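Local coordinates for chitinase A (Equisetum arvense, PDB 5BUM), which probably hydrolyses chitin through a family 18 glycosidase domain, and carries the LysM carbohydrate-binding module that makes up this chain, at residues A[26-29]-A[34-37]. Residues are numbered along the deposited sequence; the frame is centred on the assembly and turned at random.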
ATOM      1  N   ALA A  26      -3.243 -14.560  -9.117  1.00 27.05           N
ATOM      2  CA  ALA A  26      -3.783 -15.124  -7.836  1.00 28.11           C
ATOM      3  C   ALA A  26      -2.709 -15.277  -6.801  1.00 26.96           C
ATOM      4  O   ALA A  26      -2.943 -15.007  -5.645  1.00 28.75           O
ATOM      5  CB  ALA A  26      -4.447 -16.486  -8.047  1.00 29.39           C
ATOM      6  N   THR A  27      -1.528 -15.736  -7.210  1.00 28.85           N
ATOM      7  CA  THR A  27      -0.421 -15.860  -6.267  1.00 28.38           C
ATOM      8  C   THR A  27      -0.031 -14.492  -5.752  1.00 29.16           C
ATOM      9  O   THR A  27       0.089 -14.296  -4.557  1.00 30.76           O
ATOM     10  CB  THR A  27       0.813 -16.547  -6.865  1.00 27.95           C
ATOM     11  OG1 THR A  27       0.448 -17.832  -7.389  1.00 26.29           O
ATOM     12  CG2 THR A  27       1.877 -16.750  -5.794  1.00 28.68           C
ATOM     13  N   LEU A  28       0.158 -13.538  -6.652  1.00 29.93           N
ATOM     14  CA  LEU A  28       0.411 -12.167  -6.226  1.00 28.35           C
ATOM     15  C   LEU A  28      -0.641 -11.758  -5.193  1.00 32.60           C
ATOM     16  O   LEU A  28      -0.303 -11.067  -4.218  1.00 36.39           O
ATOM     17  CB  LEU A  28       0.306 -11.190  -7.419  1.00 25.87           C
ATOM     18  CG  LEU A  28       0.754  -9.753  -7.169  1.00 23.95           C
ATOM     19  CD1 LEU A  28       2.200  -9.766  -6.665  1.00 24.14           C
ATOM     20  CD2 LEU A  28       0.628  -8.861  -8.405  1.00 23.42           C
ATOM     21  N   GLN A  29      -1.913 -12.115  -5.433  1.00 29.90           N
ATOM     22  CA  GLN A  29      -2.991 -11.738  -4.508  1.00 32.76           C
ATOM     23  C   GLN A  29      -2.817 -12.444  -3.196  1.00 32.82           C
ATOM     24  O   GLN A  29      -2.899 -11.819  -2.155  1.00 33.19           O
ATOM     25  CB  GLN A  29      -4.379 -12.027  -5.058  1.00 34.88           C
ATOM     26  CG  GLN A  29      -4.881 -10.912  -5.975  1.00 40.04           C
ATOM     27  CD  GLN A  29      -6.049 -11.335  -6.878  1.00 42.63           C
ATOM     28  OE1 GLN A  29      -6.814 -10.496  -7.343  1.00 39.67           O
ATOM     29  NE2 GLN A  29      -6.173 -12.638  -7.140  1.00 45.27           N
ATOM     30  N   GLY A  34      -5.897  -8.603   0.418  1.00 35.74           N
ATOM     31  CA  GLY A  34      -6.760  -7.483   0.070  1.00 35.82           C
ATOM     32  C   GLY A  34      -6.298  -6.644  -1.108  1.00 35.91           C
ATOM     33  O   GLY A  34      -6.891  -5.591  -1.368  1.00 36.17           O
ATOM     34  N   LEU A  35      -5.257  -7.082  -1.830  1.00 35.53           N
ATOM     35  CA  LEU A  35      -4.819  -6.384  -3.077  1.00 32.89           C
ATOM     36  C   LEU A  35      -5.998  -6.041  -3.960  1.00 31.88           C
ATOM     37  O   LEU A  35      -6.935  -6.823  -4.043  1.00 38.54           O
ATOM     38  CB  LEU A  35      -3.825  -7.250  -3.857  1.00 31.18           C
ATOM     39  CG  LEU A  35      -3.289  -6.696  -5.171  1.00 28.79           C
ATOM     40  CD1 LEU A  35      -2.688  -5.318  -4.965  1.00 29.23           C
ATOM     41  CD2 LEU A  35      -2.256  -7.623  -5.790  1.00 26.98           C
ATOM     42  N   GLN A  36      -5.982  -4.859  -4.573  1.00 33.21           N
ATOM     43  CA  GLN A  36      -7.011  -4.464  -5.526  1.00 32.58           C
ATOM     44  C   GLN A  36      -6.360  -4.056  -6.822  1.00 32.73           C
ATOM     45  O   GLN A  36      -5.900  -2.872  -7.001  1.00 27.28           O
ATOM     46  CB  GLN A  36      -7.835  -3.283  -5.022  1.00 36.10           C
ATOM     47  CG  GLN A  36      -8.721  -3.580  -3.803  1.00 38.71           C
ATOM     48  CD  GLN A  36      -9.341  -2.298  -3.201  1.00 40.56           C
ATOM     49  OE1 GLN A  36      -9.632  -2.260  -2.013  1.00 46.08           O
ATOM     50  NE2 GLN A  36      -9.517  -1.253  -4.011  1.00 38.17           N
ATOM     51  N   CYS A  37      -6.345  -5.021  -7.740  1.00 28.45           N
ATOM     52  CA  CYS A  37      -5.610  -4.824  -8.999  1.00 30.00           C
ATOM     53  C   CYS A  37      -6.217  -3.709  -9.845  1.00 30.84           C
ATOM     54  O   CYS A  37      -5.513  -3.100 -10.649  1.00 31.54           O
ATOM     55  CB  CYS A  37      -5.499  -6.161  -9.756  1.00 30.15           C
ATOM     56  SG  CYS A  37      -4.365  -7.343  -8.937  1.00 32.79           S
TER
HETATM   57  O   HOH W   1      -7.137  -7.566  -7.102  1.00 34.91           O
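With CG anti to the backbone N in both residues (chi1 -171° in Leu28, 179° in Leu35), the ends of the two leucines meet where the loop after helix 25-30 packs on that helix; only Leu35 directs its CB at the helix. This pairing belongs to the LysM fold, in which two short helices pack beside a two-stranded antiparallel sheet, here strands 5-7 and 45-47. The branch that does the touching on the loop side is a single methyl: Leu35 CD2 lies 3.9 Å from Leu28 CG and 4.1 Å from Leu28 CD2, so it sits against the branch point and one methyl of the helix residue. The same CD2 is 4.2 Å from Gln29 CG, which places it between neighbouring side chains of the helix. Leu28 is buried and also packs on Cys14 and Ile17 of helix 14-21; Leu35 meets Cys14 as well, and the contact therefore joins both helices to the loop.

No direct hydrogen bond crosses between 26-29 and 34-37, and the 178 Å² buried between them comes mainly from Leu35 and Gln29. Polar linkage is left to one water. In Gln29 the chain runs on nearly straight through CG to CD (chi2 162°), and the amide end leaves the Leu35 methyl for the Cys37 side of the loop, where OE1 accepts a bond from this water. The water gives its other hydrogen to the carbonyl of Leu35 and accepts from the backbone NH of Cys37, using three bonds to tie the helix to the loop backbone. Cys37 is fixed further by its disulfide to Cys14 on helix 14-21. Of the water's three bonds the shortest is to Cys37 N, at 2.7 Å, against 3.0 Å to Gln29 OE1.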